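Local coordinates for multiple antibiotic resistance protein MARR (PDB 1JGS) that represses transcription of the marRAB operon by binding the marO operator, and so controls genes for antibiotic resistance and oxidative stress, at residues I6-G9 / R10-M14; E25-S28 / P29-I32; F37-L40 / C41-C45; A127-E130 / Y131-K135. All coordinates share one frame; numbering follows the deposited sequence.

All four contacts are local, and they follow the chain in order. Contact 1 starts helix 8-27 and contact 2 lies at its far end, their centres about 27 Å apart. Contact 3 lies one helix further on, in helix 34-46, and touches contact 2 where Leu-27 and Ile-32 pack on Phe-37. Contact 4, in the last helix 126-134, returns to the first: its centre is about 15 Å from that of contact 1, and both touch the second subunit. The chain ends therefore build the dimer region, whereas contact 3 lies near the centre of the chain within the winged helix-turn-helix domain, among its other helices and its hairpin, with contact 2 as the connection into it.

Contact 1: I6-G9 / R10-M14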
loop_
_atom_site.group_PDB
_atom_site.type_symbol
_atom_site.label_atom_id
_atom_site.label_comp_id
_atom_site.label_asym_id
_atom_site.label_seq_id
_atom_site.Cartn_x
_atom_site.Cartn_y
_atom_site.Cartn_z
ATOM N N ILE A 6 -6.519 15.028 12.735
ATOM C CA ILE A 6 -6.179 13.704 12.244
ATOM C C ILE A 6 -4.657 13.638 12.217
ATOM O O ILE A 6 -3.996 14.508 11.634
ATOM C CB ILE A 6 -6.747 13.498 10.816
ATOM C CG1 ILE A 6 -8.265 13.732 10.834
ATOM C CG2 ILE A 6 -6.422 12.098 10.313
ATOM C CD1 ILE A 6 -8.880 13.965 9.456
ATOM N N PRO A 7 -4.076 12.620 12.876
ATOM C CA PRO A 7 -2.619 12.447 12.923
ATOM C C PRO A 7 -2.025 12.150 11.540
ATOM O O PRO A 7 -2.640 11.458 10.726
ATOM C CB PRO A 7 -2.449 11.287 13.902
ATOM C CG PRO A 7 -3.681 10.456 13.636
ATOM C CD PRO A 7 -4.759 11.515 13.572
ATOM N N LEU A 8 -0.826 12.672 11.298
ATOM C CA LEU A 8 -0.120 12.506 10.027
ATOM C C LEU A 8 -0.235 11.100 9.428
ATOM O O LEU A 8 -0.655 10.939 8.268
ATOM C CB LEU A 8 1.355 12.870 10.222
ATOM C CG LEU A 8 2.327 12.782 9.052
ATOM C CD1 LEU A 8 1.933 13.756 7.948
ATOM C CD2 LEU A 8 3.720 13.103 9.566
ATOM N N GLY A 9 0.139 10.093 10.219
ATOM C CA GLY A 9 0.075 8.713 9.765
ATOM C C GLY A 9 -1.201 8.359 9.023
ATOM O O GLY A 9 -1.151 7.831 7.911
ATOM N N ARG A 10 -2.350 8.639 9.631
ATOM C CA ARG A 10 -3.624 8.338 8.991
ATOM C C ARG A 10 -3.833 9.192 7.742
ATOM O O ARG A 10 -4.376 8.713 6.747
ATOM C CB ARG A 10 -4.781 8.554 9.970
ATOM C CG ARG A 10 -4.981 7.422 10.971
ATOM C CD ARG A 10 -5.981 7.830 12.047
ATOM N NE ARG A 10 -7.263 8.261 11.486
ATOM C CZ ARG A 10 -8.178 8.957 12.158
ATOM N NH1 ARG A 10 -7.957 9.308 13.420
ATOM N NH2 ARG A 10 -9.315 9.304 11.570
ATOM N N LEU A 11 -3.403 10.454 7.785
ATOM C CA LEU A 11 -3.563 11.322 6.625
ATOM C C LEU A 11 -2.753 10.781 5.447
ATOM O O LEU A 11 -3.241 10.755 4.322
ATOM C CB LEU A 11 -3.133 12.761 6.942
ATOM C CG LEU A 11 -4.065 13.592 7.833
ATOM C CD1 LEU A 11 -3.474 14.985 8.070
ATOM C CD2 LEU A 11 -5.419 13.702 7.169
ATOM N N ILE A 12 -1.514 10.374 5.708
ATOM C CA ILE A 12 -0.656 9.810 4.667
ATOM C C ILE A 12 -1.365 8.571 4.109
ATOM O O ILE A 12 -1.343 8.315 2.903
ATOM C CB ILE A 12 0.717 9.372 5.230
ATOM C CG1 ILE A 12 1.528 10.599 5.651
ATOM C CG2 ILE A 12 1.493 8.602 4.181
ATOM C CD1 ILE A 12 2.859 10.244 6.314
ATOM N N HIS A 13 -1.998 7.815 5.002
ATOM C CA HIS A 13 -2.719 6.610 4.624
ATOM C C HIS A 13 -3.840 6.993 3.677
ATOM O O HIS A 13 -3.828 6.634 2.498
ATOM C CB HIS A 13 -3.289 5.943 5.874
ATOM C CG HIS A 13 -4.140 4.745 5.597
ATOM N ND1 HIS A 13 -3.687 3.657 4.881
ATOM C CD2 HIS A 13 -5.404 4.443 5.976
ATOM C CE1 HIS A 13 -4.634 2.738 4.833
ATOM N NE2 HIS A 13 -5.686 3.189 5.491
ATOM N N MET A 14 -4.804 7.733 4.209
ATOM C CA MET A 14 -5.954 8.197 3.439
ATOM C C MET A 14 -5.564 8.748 2.075
ATOM O O MET A 14 -6.269 8.523 1.103
ATOM C CB MET A 14 -6.697 9.292 4.207
ATOM C CG MET A 14 -7.441 8.829 5.443
ATOM S SD MET A 14 -8.088 10.245 6.377
ATOM C CE MET A 14 -9.498 10.733 5.343
#
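Ile-6 lays its CG2 branch over the start of helix 8-27, where it meets two later side chains at once. Toward Leu-11, CG2 lies 3.7 Å from CD2, and the two side chains cross at about a right angle. Toward Arg-10, the same methyl stands 4.0 Å above the plane of the guanidinium, over its centre. With CG1 beside the backbone N of Ile-6 (chi1 -57°), CG2 falls anti to that N, and one branched residue can serve both neighbours. The Arg-10 chain, bent at chi3 (56°), also passes Pro-7, whose CG is 3.8 Å from Arg-10 CD. A turn further in, CG of Leu-8 packs against CD1 of Ile-12 at 3.8 Å.

These side chains are positioned by the opening turn of the helix. Pro-7 takes the N-cap position, where proline is tolerated because the helix uses no backbone N-H of this residue, and its carbonyl starts the bonding: Leu-11 N reaches Pro-7 O at 3.2 Å, in the carbonyl plane. Ile-12 N then bonds Leu-8 O at 2.8 Å in a nearly straight line, followed by His-13 N to Gly-9 O. Around this turn, Leu-8, Leu-11 and Ile-12 pack on Leu-129, Glu-130 and Val-15 of the second subunit, respectively.

The chemistry divides by direction. Leu-8, Leu-11 and Ile-12 turn aliphatic side chains to the second subunit, while Arg-10, on the exposed side, covers Ile-6 and Pro-7 with its long chain and flat head, so that its charge need not enter the apolar interior.

Contact 2: E25-S28 / P29-I32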
loop_
_atom_site.group_PDB
_atom_site.type_symbol
_atom_site.label_atom_id
_atom_site.label_comp_id
_atom_site.label_asym_id
_atom_site.label_seq_id
_atom_site.Cartn_x
_atom_site.Cartn_y
_atom_site.Cartn_z
ATOM N N GLU A 25 -8.847 3.823 -11.338
ATOM C CA GLU A 25 -9.771 4.532 -12.230
ATOM C C GLU A 25 -9.159 4.888 -13.583
ATOM O O GLU A 25 -9.845 4.867 -14.601
ATOM C CB GLU A 25 -10.312 5.800 -11.559
ATOM C CG GLU A 25 -11.467 5.540 -10.596
ATOM C CD GLU A 25 -12.042 6.815 -9.985
ATOM O OE1 GLU A 25 -12.374 7.748 -10.752
ATOM O OE2 GLU A 25 -12.171 6.879 -8.741
ATOM N N TYR A 26 -7.870 5.203 -13.594
ATOM C CA TYR A 26 -7.184 5.556 -14.835
ATOM C C TYR A 26 -6.861 4.339 -15.694
ATOM O O TYR A 26 -6.766 4.455 -16.914
ATOM C CB TYR A 26 -5.876 6.284 -14.534
ATOM C CG TYR A 26 -6.025 7.539 -13.717
ATOM C CD1 TYR A 26 -5.058 7.884 -12.774
ATOM C CD2 TYR A 26 -7.110 8.395 -13.901
ATOM C CE1 TYR A 26 -5.162 9.049 -12.029
ATOM C CE2 TYR A 26 -7.228 9.568 -13.163
ATOM C CZ TYR A 26 -6.247 9.888 -12.228
ATOM O OH TYR A 26 -6.339 11.046 -11.492
ATOM N N LEU A 27 -6.677 3.181 -15.060
ATOM C CA LEU A 27 -6.344 1.951 -15.790
ATOM C C LEU A 27 -7.570 1.099 -16.128
ATOM O O LEU A 27 -7.465 0.099 -16.841
ATOM C CB LEU A 27 -5.357 1.102 -14.979
ATOM C CG LEU A 27 -4.068 1.788 -14.534
ATOM C CD1 LEU A 27 -3.142 0.756 -13.918
ATOM C CD2 LEU A 27 -3.396 2.448 -15.721
ATOM N N SER A 28 -8.720 1.515 -15.605
ATOM C CA SER A 28 -9.984 0.827 -15.808
ATOM C C SER A 28 -10.312 0.531 -17.271
ATOM O O SER A 28 -10.833 -0.538 -17.583
ATOM C CB SER A 28 -11.118 1.646 -15.182
ATOM O OG SER A 28 -12.359 0.975 -15.278
ATOM N N PRO A 29 -10.036 1.473 -18.186
ATOM C CA PRO A 29 -10.338 1.226 -19.605
ATOM C C PRO A 29 -9.259 0.417 -20.340
ATOM O O PRO A 29 -9.488 -0.066 -21.458
ATOM C CB PRO A 29 -10.455 2.640 -20.201
ATOM C CG PRO A 29 -10.631 3.540 -19.008
ATOM C CD PRO A 29 -9.763 2.902 -17.959
ATOM N N LEU A 30 -8.083 0.304 -19.728
ATOM C CA LEU A 30 -6.961 -0.415 -20.329
ATOM C C LEU A 30 -6.938 -1.891 -19.911
ATOM O O LEU A 30 -7.380 -2.252 -18.813
ATOM C CB LEU A 30 -5.640 0.258 -19.936
ATOM C CG LEU A 30 -5.517 1.779 -20.112
ATOM C CD1 LEU A 30 -4.109 2.246 -19.705
ATOM C CD2 LEU A 30 -5.796 2.155 -21.560
ATOM N N ASP A 31 -6.398 -2.733 -20.786
ATOM C CA ASP A 31 -6.333 -4.171 -20.538
ATOM C C ASP A 31 -5.159 -4.500 -19.600
ATOM O O ASP A 31 -4.218 -5.215 -19.955
ATOM C CB ASP A 31 -6.189 -4.887 -21.882
ATOM C CG ASP A 31 -6.452 -6.379 -21.793
ATOM O OD1 ASP A 31 -6.112 -7.090 -22.759
ATOM O OD2 ASP A 31 -6.992 -6.850 -20.782
ATOM N N ILE A 32 -5.219 -3.956 -18.394
ATOM C CA ILE A 32 -4.180 -4.192 -17.408
ATOM C C ILE A 32 -4.689 -3.766 -16.051
ATOM O O ILE A 32 -5.471 -2.817 -15.955
ATOM C CB ILE A 32 -2.923 -3.371 -17.712
ATOM C CG1 ILE A 32 -1.815 -3.754 -16.724
ATOM C CG2 ILE A 32 -3.261 -1.863 -17.638
ATOM C CD1 ILE A 32 -0.479 -3.145 -17.031
#
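Leu-27 and Leu-30 are the ends of a type I beta turn that follows on from helix 8-27 and leads the chain toward helix 34-46 of the winged helix-turn-helix domain. The turn is held by Leu-30 N donating to Leu-27 O at 3.0 Å, a bent bond (138° at the hydrogen) whose donor stands well above the carbonyl plane.

The packed side begins with Leu-27. Its CG lies anti to its own carbonyl carbon (chi1 -55°), and from there CD2 reaches CD1 of Leu-30 at 4.1 Å, a modest apolar touch between side chains that cross at a slant. Leucine suits this place because its other methyl, CD1, packs on CB of Phe-37, while the side chain also meets Val-109 of helix 96-118. Ile-32 is buried too, and its CD1 lies against the backbone N of Phe-37; its side chain is about 8 Å from a bound salicylate. Tyr-26 turns away from the turn and rests on Asp-112, Leu-113 and Glu-116 of helix 96-118.

The outer side is exposed and mixed in character, with Glu-25, Ser-28, Pro-29, Leu-30 and Asp-31 along it. Glu-25 joins Arg-21 in a salt bridge one turn back along the helix, and the carbonyl of Asp-31, the centre of an inverse gamma turn, accepts from Lys-75.

This side has one tight spot. Pro-29 takes the third position of the turn, whose bond does not miss its N-H, but at the cost of crowding the residue before it: CB of Ser-28 is 3.3 Å from CD of Pro-29, tighter than usual carbon contact.

Contact 3: F37-L40 / C41-C45; sequences FKVL and CSIRC
Helix 34-46 runs through the middle of the winged helix-turn-helix domain, and here one of its sides carries a sulfur-aromatic contact between Phe-37 and Cys-41. The thiol sulfur SG sits over one face of the ring, 3.6 Å from the ring centroid and offset toward the rim near CE1. Its approach is 23° off the ring normal. Phe-37 presents that face because its CG is anti to the backbone N (chi1 -179°), which swings the ring along the helix toward the next turn; a small, polarisable cysteine fits against it. The ring also packs on Cys-105 and His-106 of helix 96-118.

At Ser-42 the side chain adds a bond to the helical one. Both its backbone N and its OG donate to Lys-38 O, each at 3.0 Å. The N lies nearly in line with the C=O of Lys-38, whereas the hydroxyl arrives from above the carbonyl plane, so one acceptor serves two donors. Serine is short enough to fold back in this way, and its side chain still packs against Leu-54 and Leu-58 of helix 51-58.

On the buried side, CG1 of Val-39 lies 3.9 Å from CD1 of Ile-43, the two side chains running side by side and pointing the same way. Val-39 continues onto Met-68 and Leu-72 of helix 62-74, and Ile-43 onto Val-92 and Leu-94. Arg-44 extends outward to a salt bridge with Glu-103.

Two polar side chains are thus provided for: the Ser-42 hydroxyl is spent on Lys-38 O and the Arg-44 charge on Glu-103, while Val-39 and Ile-43 give the surrounding helices and strand an apolar surface.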
loop_
_atom_site.group_PDB
_atom_site.type_symbol
_atom_site.label_atom_id
_atom_site.label_comp_id
_atom_site.label_asym_id
_atom_site.label_seq_id
_atom_site.Cartn_x
_atom_site.Cartn_y
_atom_site.Cartn_z
ATOM N N PHE A 37 0.467 -3.386 -13.163
ATOM C CA PHE A 37 1.260 -2.181 -13.429
ATOM C C PHE A 37 2.365 -2.007 -12.378
ATOM O O PHE A 37 3.521 -1.742 -12.716
ATOM C CB PHE A 37 0.357 -0.948 -13.450
ATOM C CG PHE A 37 1.086 0.329 -13.734
ATOM C CD1 PHE A 37 1.982 0.414 -14.800
ATOM C CD2 PHE A 37 0.869 1.455 -12.950
ATOM C CE1 PHE A 37 2.655 1.599 -15.084
ATOM C CE2 PHE A 37 1.537 2.651 -13.225
ATOM C CZ PHE A 37 2.436 2.721 -14.298
ATOM N N LYS A 38 2.009 -2.182 -11.108
ATOM C CA LYS A 38 2.972 -2.066 -10.014
ATOM C C LYS A 38 4.095 -3.102 -10.191
ATOM O O LYS A 38 5.279 -2.776 -10.070
ATOM C CB LYS A 38 2.270 -2.291 -8.671
ATOM C CG LYS A 38 1.181 -1.276 -8.347
ATOM C CD LYS A 38 0.430 -1.660 -7.073
ATOM C CE LYS A 38 -0.618 -0.619 -6.688
ATOM N NZ LYS A 38 -0.008 0.685 -6.298
ATOM N N VAL A 39 3.729 -4.349 -10.471
ATOM C CA VAL A 39 4.747 -5.374 -10.674
ATOM C C VAL A 39 5.685 -4.997 -11.819
ATOM O O VAL A 39 6.880 -5.278 -11.748
ATOM C CB VAL A 39 4.118 -6.752 -10.967
ATOM C CG1 VAL A 39 5.172 -7.719 -11.491
ATOM C CG2 VAL A 39 3.490 -7.308 -9.688
ATOM N N LEU A 40 5.161 -4.360 -12.867
ATOM C CA LEU A 40 6.017 -3.966 -13.994
ATOM C C LEU A 40 6.973 -2.824 -13.615
ATOM O O LEU A 40 8.153 -2.841 -13.963
ATOM C CB LEU A 40 5.193 -3.516 -15.214
ATOM C CG LEU A 40 4.385 -4.497 -16.066
ATOM C CD1 LEU A 40 3.816 -3.743 -17.275
ATOM C CD2 LEU A 40 5.245 -5.644 -16.531
ATOM N N CYS A 41 6.458 -1.830 -12.907
ATOM C CA CYS A 41 7.290 -0.705 -12.513
ATOM C C CYS A 41 8.405 -1.169 -11.585
ATOM O O CYS A 41 9.528 -0.666 -11.652
ATOM C CB CYS A 41 6.441 0.359 -11.826
ATOM S SG CYS A 41 5.190 1.093 -12.895
ATOM N N SER A 42 8.097 -2.134 -10.725
ATOM C CA SER A 42 9.082 -2.658 -9.778
ATOM C C SER A 42 10.183 -3.481 -10.434
ATOM O O SER A 42 11.331 -3.420 -10.022
ATOM C CB SER A 42 8.395 -3.521 -8.719
ATOM O OG SER A 42 7.448 -2.766 -7.985
ATOM N N ILE A 43 9.827 -4.277 -11.439
ATOM C CA ILE A 43 10.808 -5.106 -12.121
ATOM C C ILE A 43 11.690 -4.180 -12.952
ATOM O O ILE A 43 12.905 -4.351 -13.017
ATOM C CB ILE A 43 10.118 -6.128 -13.046
ATOM C CG1 ILE A 43 9.350 -7.152 -12.204
ATOM C CG2 ILE A 43 11.145 -6.823 -13.931
ATOM C CD1 ILE A 43 8.709 -8.276 -13.018
ATOM N N ARG A 44 11.052 -3.195 -13.578
ATOM C CA ARG A 44 11.751 -2.228 -14.396
ATOM C C ARG A 44 12.926 -1.597 -13.637
ATOM O O ARG A 44 14.100 -1.797 -13.999
ATOM C CB ARG A 44 10.777 -1.134 -14.847
ATOM C CG ARG A 44 11.438 0.026 -15.580
ATOM C CD ARG A 44 10.421 1.026 -16.085
ATOM N NE ARG A 44 11.081 2.272 -16.445
ATOM C CZ ARG A 44 10.450 3.388 -16.790
ATOM N NH1 ARG A 44 9.122 3.432 -16.834
ATOM N NH2 ARG A 44 11.151 4.478 -17.067
ATOM N N CYS A 45 12.592 -0.844 -12.588
ATOM C CA CYS A 45 13.563 -0.145 -11.744
ATOM C C CYS A 45 14.772 -0.978 -11.409
ATOM O O CYS A 45 15.910 -0.500 -11.449
ATOM C CB CYS A 45 12.904 0.289 -10.441
ATOM S SG CYS A 45 11.568 1.436 -10.672
#

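Contact 4: A127-E130 / Y131-K135; sequences ATLE and YLLKK
Leu-129 and Leu-133 make the apolar part of this turn of helix 126-134. CG of Leu-129 is 3.9 Å from CD1 of Leu-133, with the two side chains set at a slant to each other. Leu-129 has its CG anti to the backbone N (chi1 177°), which carries the branch forward along the helix to meet the residue four places on. Leucine, flexible and wholly hydrocarbon, suits both buried positions.

Backbone hydrogen bonds form the second group. Leu-132 N bonds Thr-128 O at 2.9 Å, with 173° at the hydrogen, and Leu-133 N bonds Leu-129 O at 2.8 Å. Tyr-131 N also reaches Ala-127 O, though from above the carbonyl plane. The next link, Lys-134 N to Glu-130 O, is weak at 3.0 Å; close by, Tyr-131 O takes a three-residue bond from Lys-134 N beside the four-residue one from Lys-135 N, so the pattern is changing as the helix nears its end.

Charged and aromatic groups make up the third. The Lys-134 side chain is buried, and its CG passes 3.2 Å from Glu-130 O. An extended chain lets its ammonium reach the carbonyl oxygens of Leu-1 and Glu-4 of the second subunit, which satisfy it there. Lys-135 forms a salt bridge with Asp-124 of that subunit, and the Tyr-131 ring meets Phe-2 of it with the planes at about 80°.

The helix lies in the dimer region: Leu-129 packs on its counterpart in the second subunit and Leu-132 on Asp-124 of that subunit, which places helix 126-134 beside the start of helix 8-27 where the two chains meet.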
loop_
_atom_site.group_PDB
_atom_site.type_symbol
_atom_site.label_atom_id
_atom_site.label_comp_id
_atom_site.label_asym_id
_atom_site.label_seq_id
_atom_site.Cartn_x
_atom_site.Cartn_y
_atom_site.Cartn_z
ATOM N N ALA A 127 4.675 22.403 -4.446
ATOM C CA ALA A 127 6.086 22.533 -4.102
ATOM C C ALA A 127 6.298 22.565 -2.585
ATOM O O ALA A 127 7.290 22.040 -2.088
ATOM C CB ALA A 127 6.688 23.776 -4.737
ATOM N N THR A 128 5.378 23.185 -1.853
ATOM C CA THR A 128 5.483 23.254 -0.397
ATOM C C THR A 128 5.202 21.881 0.231
ATOM O O THR A 128 5.943 21.419 1.099
ATOM C CB THR A 128 4.486 24.276 0.164
ATOM O OG1 THR A 128 4.672 25.524 -0.519
ATOM C CG2 THR A 128 4.689 24.480 1.668
ATOM N N LEU A 129 4.124 21.236 -0.203
ATOM C CA LEU A 129 3.785 19.920 0.309
ATOM C C LEU A 129 4.941 18.989 -0.020
ATOM O O LEU A 129 5.384 18.205 0.822
ATOM C CB LEU A 129 2.506 19.403 -0.345
ATOM C CG LEU A 129 2.039 17.981 0.050
ATOM C CD1 LEU A 129 1.886 17.864 1.563
ATOM C CD2 LEU A 129 0.712 17.680 -0.651
ATOM N N GLU A 130 5.443 19.092 -1.245
ATOM C CA GLU A 130 6.549 18.250 -1.674
ATOM C C GLU A 130 7.763 18.499 -0.785
ATOM O O GLU A 130 8.442 17.568 -0.368
ATOM C CB GLU A 130 6.892 18.542 -3.136
ATOM C CG GLU A 130 5.673 18.578 -4.037
ATOM C CD GLU A 130 6.017 18.627 -5.517
ATOM O OE1 GLU A 130 6.923 19.398 -5.912
ATOM O OE2 GLU A 130 5.358 17.897 -6.293
ATOM N N TYR A 131 8.018 19.763 -0.483
ATOM C CA TYR A 131 9.139 20.132 0.355
ATOM C C TYR A 131 9.037 19.447 1.709
ATOM O O TYR A 131 9.945 18.720 2.112
ATOM C CB TYR A 131 9.172 21.647 0.552
ATOM C CG TYR A 131 10.255 22.100 1.496
ATOM C CD1 TYR A 131 11.589 22.099 1.102
ATOM C CD2 TYR A 131 9.948 22.487 2.799
ATOM C CE1 TYR A 131 12.599 22.473 1.981
ATOM C CE2 TYR A 131 10.948 22.863 3.693
ATOM C CZ TYR A 131 12.275 22.852 3.275
ATOM O OH TYR A 131 13.275 23.202 4.156
ATOM N N LEU A 132 7.938 19.695 2.419
ATOM C CA LEU A 132 7.728 19.086 3.730
ATOM C C LEU A 132 7.747 17.551 3.672
ATOM O O LEU A 132 8.281 16.904 4.570
ATOM C CB LEU A 132 6.404 19.568 4.334
ATOM C CG LEU A 132 6.342 21.039 4.767
ATOM C CD1 LEU A 132 4.978 21.361 5.351
ATOM C CD2 LEU A 132 7.421 21.298 5.799
ATOM N N LEU A 133 7.175 16.969 2.621
ATOM C CA LEU A 133 7.158 15.516 2.499
ATOM C C LEU A 133 8.572 14.969 2.374
ATOM O O LEU A 133 8.833 13.822 2.732
ATOM C CB LEU A 133 6.329 15.079 1.286
ATOM C CG LEU A 133 4.804 15.043 1.449
ATOM C CD1 LEU A 133 4.166 14.669 0.112
ATOM C CD2 LEU A 133 4.414 14.039 2.526
ATOM N N LYS A 134 9.483 15.783 1.855
ATOM C CA LYS A 134 10.869 15.346 1.712
ATOM C C LYS A 134 11.526 15.323 3.078
ATOM O O LYS A 134 12.288 14.408 3.386
ATOM C CB LYS A 134 11.651 16.275 0.777
ATOM C CG LYS A 134 11.267 16.142 -0.692
ATOM C CD LYS A 134 12.107 17.052 -1.579
ATOM C CE LYS A 134 11.785 16.846 -3.049
ATOM N NZ LYS A 134 12.711 17.627 -3.930
ATOM N N LYS A 135 11.216 16.323 3.900
ATOM C CA LYS A 135 11.782 16.415 5.242
ATOM C C LYS A 135 11.383 15.231 6.113
ATOM O O LYS A 135 11.880 15.080 7.231
ATOM C CB LYS A 135 11.364 17.723 5.928
ATOM C CG LYS A 135 11.899 18.979 5.258
ATOM C CD LYS A 135 11.928 20.163 6.219
ATOM C CE LYS A 135 13.028 19.996 7.276
ATOM N NZ LYS A 135 13.101 21.118 8.277
#